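Local coordinates for protein FMN-dependent nitronate monooxygenase (Shewanella oneidensis, PDB 5LSM) that probably oxidises the toxin propionate 3-nitronate with molecular oxygen, using FMN as cofactor, and so yields 3-oxopropanoate, nitrate and nitrite, at residues M45-L48 with E49-E52; G217-D220 with A221-R225; V280-F283 with M284-G288. One frame throughout, in Å; residues are numbered along the deposited sequence.

In the fold
All three contacts are helix starts with a polar N-cap, a serine in contact 1, an aspartate in contact 2 and an asparagine in contact 3. Contacts 1 and 2 each lie where a strand of the parallel barrel hands over to its helix, on opposite sides of the chain's centre. Contact 1 sits at the surface with one capping bond and leucine packing; contact 2 is buried between the FMN phosphate and the second subunit, and its cap holds two donors. Contact 3, partly buried, follows the three-stranded antiparallel sheet and adds a salt bridge and aromatic packing. The centres lie about 30 to 32 Å apart, and none of the contacts touches another.

Contact 1. Residues M45-L48 with E49-E52; sequences MLSL and EALE
The backbone turns from the loop after strand 39-42 into helix 48-59 at S47, whose O accepts from L51 N at 2.8 Å, while L48 O takes E52 N one residue on. S47 is the N-cap. Its side chain folds over the first turn, with OG set between the backbone N and the carbonyl carbon (chi1 69°), and there OG accepts from A50 N at 2.9 Å in a nearly straight bond (164°). S47 OG thus serves the N3 amide of A50, and S47 O begins the regular helix bonding with L51 N.

L46, just before the cap, reaches across to L51 in a hydrophobic staple: L46 CB lies 4.2 Å from L51 CB, and on the way L46 CG rests on the methyl of A50, CG to CB 3.8 Å. L48 and L51 meet more loosely, CD2 to CD2 at 4.4 Å, and both lean on V120 of helix 115-124, which joins this helix start to its neighbour on the outside of the TIM barrel. The side chain of L46 lies about 7 Å from that of the FMN-binding A21.

The bend of E49 at chi2 (86°) curls its carboxylate back beside the cap instead of letting it run out from the helix. E49 OE1 stands 3.6 Å from S47 OG, and OE2 lies over L48 CB at a similar range, neither making a hydrogen bond to these two residues.

Chemically, the serine caps an amide of the first turn, the leucine staple probably helps to set the direction in which the loop enters, and the glutamate's negative charge near the helix N-terminus would probably interact favourably with the positive end of the helix dipole.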
loop_
_atom_site.group_PDB
_atom_site.type_symbol
_atom_site.label_atom_id
_atom_site.label_comp_id
_atom_site.label_asym_id
_atom_site.label_seq_id
_atom_site.Cartn_x
_atom_site.Cartn_y
_atom_site.Cartn_z
ATOM N N MET A 45 -10.208 24.293 6.976
ATOM C CA MET A 45 -10.520 25.397 6.071
ATOM C C MET A 45 -11.568 26.391 6.608
ATOM O O MET A 45 -12.052 27.226 5.857
ATOM C CB MET A 45 -11.030 24.852 4.739
ATOM C CG MET A 45 -10.088 23.899 4.040
ATOM S SD MET A 45 -10.858 23.220 2.559
ATOM C CE MET A 45 -9.395 22.663 1.683
ATOM N N LEU A 46 -11.913 26.312 7.892
ATOM C CA LEU A 46 -12.998 27.141 8.449
ATOM C C LEU A 46 -12.449 28.417 9.073
ATOM O O LEU A 46 -11.522 28.375 9.844
ATOM C CB LEU A 46 -13.786 26.352 9.514
ATOM C CG LEU A 46 -15.034 25.587 9.061
ATOM C CD1 LEU A 46 -14.936 25.113 7.626
ATOM C CD2 LEU A 46 -15.320 24.407 9.985
ATOM N N SER A 47 -13.014 29.558 8.723
ATOM C CA SER A 47 -12.812 30.771 9.530
ATOM C C SER A 47 -13.367 30.516 10.929
ATOM O O SER A 47 -14.177 29.603 11.125
ATOM C CB SER A 47 -13.578 31.924 8.923
ATOM O OG SER A 47 -14.967 31.680 9.089
ATOM N N LEU A 48 -13.014 31.388 11.872
ATOM C CA LEU A 48 -13.560 31.314 13.228
ATOM C C LEU A 48 -15.088 31.447 13.251
ATOM O O LEU A 48 -15.758 30.802 14.043
ATOM C CB LEU A 48 -12.915 32.372 14.122
ATOM C CG LEU A 48 -11.432 32.110 14.428
ATOM C CD1 LEU A 48 -10.754 33.323 15.078
ATOM C CD2 LEU A 48 -11.285 30.869 15.302
ATOM N N GLU A 49 -15.631 32.202 12.310
ATOM C CA GLU A 49 -17.078 32.363 12.193
ATOM C C GLU A 49 -17.721 31.064 11.692
ATOM O O GLU A 49 -18.583 30.496 12.364
ATOM C CB GLU A 49 -17.411 33.536 11.259
ATOM C CG GLU A 49 -16.649 34.823 11.591
ATOM C CD GLU A 49 -15.267 34.896 10.928
ATOM O OE1 GLU A 49 -15.198 35.228 9.722
ATOM O OE2 GLU A 49 -14.253 34.607 11.604
ATOM N N ALA A 50 -17.254 30.573 10.540
ATOM C CA ALA A 50 -17.705 29.291 10.011
ATOM C C ALA A 50 -17.587 28.198 11.078
ATOM O O ALA A 50 -18.512 27.422 11.276
ATOM C CB ALA A 50 -16.911 28.914 8.765
ATOM N N LEU A 51 -16.468 28.182 11.796
ATOM C CA LEU A 51 -16.199 27.155 12.813
ATOM C C LEU A 51 -17.293 27.132 13.868
ATOM O O LEU A 51 -17.919 26.092 14.108
ATOM C CB LEU A 51 -14.825 27.391 13.477
ATOM C CG LEU A 51 -14.451 26.485 14.667
ATOM C CD1 LEU A 51 -14.440 25.010 14.284
ATOM C CD2 LEU A 51 -13.111 26.897 15.260
ATOM N N GLU A 52 -17.532 28.287 14.479
ATOM C CA GLU A 52 -18.546 28.425 15.530
ATOM C C GLU A 52 -19.970 28.108 15.020
ATOM O O GLU A 52 -20.769 27.469 15.711
ATOM C CB GLU A 52 -18.492 29.844 16.099
ATOM C CG GLU A 52 -19.164 30.005 17.451
ATOM C CD GLU A 52 -18.760 31.295 18.143
ATOM O OE1 GLU A 52 -17.547 31.524 18.355
ATOM O OE2 GLU A 52 -19.659 32.100 18.445
#

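Contact 2. Residues G217-D220 with A221-R225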
loop_
_atom_site.group_PDB
_atom_site.type_symbol
_atom_site.label_atom_id
_atom_site.label_comp_id
_atom_site.label_asym_id
_atom_site.label_seq_id
_atom_site.Cartn_x
_atom_site.Cartn_y
_atom_site.Cartn_z
ATOM N N GLY A 217 -8.737 2.407 3.005
ATOM C CA GLY A 217 -9.348 1.330 2.225
ATOM C C GLY A 217 -10.463 0.587 2.932
ATOM O O GLY A 217 -10.857 -0.488 2.501
ATOM N N ILE A 218 -10.978 1.145 4.024
ATOM C CA ILE A 218 -12.091 0.513 4.723
ATOM C C ILE A 218 -13.365 1.099 4.157
ATOM O O ILE A 218 -13.658 2.293 4.352
ATOM C CB ILE A 218 -12.029 0.713 6.269
ATOM C CG1 ILE A 218 -10.809 0.001 6.874
ATOM C CG2 ILE A 218 -13.261 0.108 6.935
ATOM C CD1 ILE A 218 -9.489 0.651 6.550
ATOM N N VAL A 219 -14.080 0.283 3.386
ATOM C CA VAL A 219 -15.169 0.775 2.526
ATOM C C VAL A 219 -16.471 0.005 2.676
ATOM O O VAL A 219 -17.493 0.414 2.128
ATOM C CB VAL A 219 -14.789 0.727 1.040
ATOM C CG1 VAL A 219 -13.586 1.616 0.764
ATOM C CG2 VAL A 219 -14.513 -0.702 0.604
ATOM N N ASP A 220 -16.454 -1.101 3.416
ATOM C CA ASP A 220 -17.629 -1.949 3.489
ATOM C C ASP A 220 -17.531 -2.905 4.664
ATOM O O ASP A 220 -16.581 -2.836 5.439
ATOM C CB ASP A 220 -17.819 -2.712 2.165
ATOM C CG ASP A 220 -16.627 -3.639 1.820
ATOM O OD1 ASP A 220 -15.867 -4.039 2.732
ATOM O OD2 ASP A 220 -16.472 -3.987 0.620
ATOM N N ALA A 221 -18.530 -3.771 4.811
ATOM C CA ALA A 221 -18.616 -4.678 5.949
ATOM C C ALA A 221 -17.427 -5.615 5.992
ATOM O O ALA A 221 -16.817 -5.798 7.029
ATOM C CB ALA A 221 -19.925 -5.471 5.903
ATOM N N THR A 222 -17.092 -6.204 4.863
ATOM C CA THR A 222 -15.973 -7.124 4.812
ATOM C C THR A 222 -14.684 -6.457 5.241
ATOM O O THR A 222 -13.935 -7.015 6.022
ATOM C CB THR A 222 -15.792 -7.688 3.399
ATOM O OG1 THR A 222 -16.845 -8.605 3.141
ATOM C CG2 THR A 222 -14.468 -8.410 3.251
ATOM N N THR A 223 -14.408 -5.273 4.709
ATOM C CA THR A 223 -13.138 -4.624 4.991
ATOM C C THR A 223 -13.090 -4.114 6.433
ATOM O O THR A 223 -12.027 -4.150 7.078
ATOM C CB THR A 223 -12.811 -3.475 4.002
ATOM O OG1 THR A 223 -13.984 -2.719 3.725
ATOM C CG2 THR A 223 -12.221 -4.023 2.682
ATOM N N VAL A 224 -14.235 -3.687 6.956
ATOM C CA VAL A 224 -14.323 -3.337 8.377
ATOM C C VAL A 224 -13.934 -4.571 9.188
ATOM O O VAL A 224 -13.111 -4.483 10.113
ATOM C CB VAL A 224 -15.739 -2.818 8.752
ATOM C CG1 VAL A 224 -15.911 -2.654 10.254
ATOM C CG2 VAL A 224 -16.006 -1.484 8.069
ATOM N N ARG A 225 -14.410 -5.735 8.739
ATOM C CA ARG A 225 -14.160 -7.002 9.450
ATOM C C ARG A 225 -12.675 -7.363 9.448
ATOM O O ARG A 225 -12.110 -7.667 10.495
ATOM C CB ARG A 225 -14.989 -8.172 8.864
ATOM C CG ARG A 225 -14.907 -9.455 9.696
ATOM C CD ARG A 225 -15.804 -10.587 9.190
ATOM N NE ARG A 225 -15.570 -11.833 9.940
ATOM C CZ ARG A 225 -15.992 -12.092 11.188
ATOM N NH1 ARG A 225 -16.762 -11.232 11.854
ATOM N NH2 ARG A 225 -15.643 -13.233 11.775
#
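D220 caps helix 221-229 through T223, at the seventh strand-to-helix link of the TIM barrel, in the loop after strand 212-215 that helps to hold the FMN phosphate. Two polar bonds converge on one carboxylate oxygen. D220 OD1 accepts from T223 N at 2.7 Å, nearly along its C-O axis, and from T223 OG1 at a short 2.5 Å, this hydroxyl coming from above the carboxylate plane, 53° out of it. T223 OG1 is put there by a chi1 of 41°, which sets it between its own N and carbonyl carbon, facing the loop. T223 OG1 in turn accepts from V219 N at 3.0 Å, so the threonine ties the loop backbone to the cap as well as gripping D220 OD1. The helix proper starts with V224 N bonded to D220 O at 2.9 Å.

The apolar contact is narrower. I218 and V224 cross at about a right angle, CG2 against CG2 at 3.4 Å, a close fit; both also rest on V235 of strand 234-237. F198 of the second subunit packs on I218, and M230 of that subunit on T222 and T223, which places the helix start at the dimer interface.

At the ligand end, the backbone angles of G217 would press a CB into the carbonyl O of the preceding residue. Phosphate binding by the loops after strands seven and eight is characteristic of FMN-dependent TIM barrels, and here G217 N itself donates a hydrogen bond to FMN O2P.

Contact 3. Residues V280-F283 with M284-G288; sequences VNRF and MAEMG
N281 and M284 meet at the start of helix 282-287, where N281 OD1 accepts from M284 N at 3.2 Å, the donor facing the amide oxygen almost head-on. Backbone bonds continue the turn, with N281 O holding A285 N and F283 O holding M287 N. The bend of M284 at chi3 (-143°) brings its methyl back to the same amide, CE lying 3.2 Å from N281 OD1.

The charged pair, i to i+4, begins at the next residue: R282 NE donates to E286 OE2 at 3.0 Å. The carboxylate oxygen sits at the guanidinium edge, in its plane, although the two groups are turned 76° apart. R282 NH2 also bridges to E96, and E286 OE1 bonds to Y93 OH. This N-capped helix follows strand 276-279 of the antiparallel sheet and packs against helices 80-89 and 91-97, beside the TIM barrel. A leucine in place of R282 would probably strand two negative carboxylates, E286 and E96, without their shared cation.

Among apolar contacts, M287 CG approaches the F283 ring obliquely, 3.8 Å from CE1, while F271 meets that ring edge-to-face.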
loop_
_atom_site.group_PDB
_atom_site.type_symbol
_atom_site.label_atom_id
_atom_site.label_comp_id
_atom_site.label_asym_id
_atom_site.label_seq_id
_atom_site.Cartn_x
_atom_site.Cartn_y
_atom_site.Cartn_z
ATOM N N VAL A 280 -6.323 10.265 -10.677
ATOM C CA VAL A 280 -5.259 10.798 -11.542
ATOM C C VAL A 280 -5.900 11.607 -12.651
ATOM O O VAL A 280 -6.817 11.123 -13.311
ATOM C CB VAL A 280 -4.374 9.677 -12.154
ATOM C CG1 VAL A 280 -3.555 10.192 -13.335
ATOM C CG2 VAL A 280 -3.449 9.085 -11.093
ATOM N N ASN A 281 -5.443 12.852 -12.809
ATOM C CA ASN A 281 -5.940 13.735 -13.857
ATOM C C ASN A 281 -4.811 14.312 -14.734
ATOM O O ASN A 281 -3.640 13.935 -14.580
ATOM C CB ASN A 281 -6.841 14.840 -13.268
ATOM C CG ASN A 281 -6.175 15.651 -12.147
ATOM O OD1 ASN A 281 -4.988 15.875 -12.137
ATOM N ND2 ASN A 281 -6.984 16.163 -11.253
ATOM N N ARG A 282 -5.177 15.139 -15.716
ATOM C CA ARG A 282 -4.220 15.655 -16.697
ATOM C C ARG A 282 -3.088 16.396 -15.992
ATOM O O ARG A 282 -1.901 16.209 -16.313
ATOM C CB ARG A 282 -4.928 16.603 -17.685
ATOM C CG ARG A 282 -4.017 17.266 -18.725
ATOM C CD ARG A 282 -4.761 18.378 -19.459
ATOM N NE ARG A 282 -3.883 19.245 -20.244
ATOM C CZ ARG A 282 -4.237 20.446 -20.713
ATOM N NH1 ARG A 282 -5.455 20.925 -20.484
ATOM N NH2 ARG A 282 -3.358 21.194 -21.381
ATOM N N PHE A 283 -3.465 17.254 -15.048
ATOM C CA PHE A 283 -2.497 18.079 -14.338
ATOM C C PHE A 283 -1.449 17.170 -13.664
ATOM O O PHE A 283 -0.247 17.353 -13.856
ATOM C CB PHE A 283 -3.226 18.993 -13.332
ATOM C CG PHE A 283 -2.336 19.988 -12.633
ATOM C CD1 PHE A 283 -1.354 20.690 -13.325
ATOM C CD2 PHE A 283 -2.505 20.246 -11.286
ATOM C CE1 PHE A 283 -0.542 21.601 -12.677
ATOM C CE2 PHE A 283 -1.681 21.133 -10.628
ATOM C CZ PHE A 283 -0.698 21.811 -11.323
ATOM N N MET A 284 -1.904 16.094 -13.024
ATOM C CA MET A 284 -0.980 15.178 -12.365
ATOM C C MET A 284 -0.136 14.414 -13.382
ATOM O O MET A 284 1.073 14.247 -13.183
ATOM C CB MET A 284 -1.719 14.193 -11.474
ATOM C CG MET A 284 -2.488 14.816 -10.317
ATOM S SD MET A 284 -3.647 13.612 -9.639
ATOM C CE MET A 284 -5.041 14.663 -9.225
ATOM N N ALA A 285 -0.759 13.952 -14.464
ATOM C CA ALA A 285 -0.032 13.212 -15.496
ATOM C C ALA A 285 1.046 14.065 -16.194
ATOM O O ALA A 285 2.125 13.561 -16.498
ATOM C CB ALA A 285 -0.991 12.633 -16.512
ATOM N N GLU A 286 0.782 15.359 -16.390
ATOM C CA GLU A 286 1.678 16.209 -17.193
ATOM C C GLU A 286 2.733 16.874 -16.344
ATOM O O GLU A 286 3.812 17.142 -16.830
ATOM C CB GLU A 286 0.895 17.282 -17.961
ATOM C CG GLU A 286 0.032 16.713 -19.071
ATOM C CD GLU A 286 -0.814 17.770 -19.762
ATOM O OE1 GLU A 286 -0.761 18.946 -19.349
ATOM O OE2 GLU A 286 -1.563 17.419 -20.699
ATOM N N MET A 287 2.412 17.142 -15.079
ATOM C CA MET A 287 3.281 17.919 -14.198
ATOM C C MET A 287 3.788 17.114 -12.988
ATOM O O MET A 287 4.618 17.604 -12.211
ATOM C CB MET A 287 2.546 19.185 -13.715
ATOM C CG MET A 287 2.200 20.175 -14.829
ATOM S SD MET A 287 3.657 20.940 -15.586
ATOM C CE MET A 287 4.267 21.916 -14.205
ATOM N N GLY A 288 3.354 15.866 -12.864
ATOM C CA GLY A 288 3.697 15.053 -11.696
ATOM C C GLY A 288 3.720 13.570 -12.010
ATOM O O GLY A 288 4.311 13.169 -12.999
#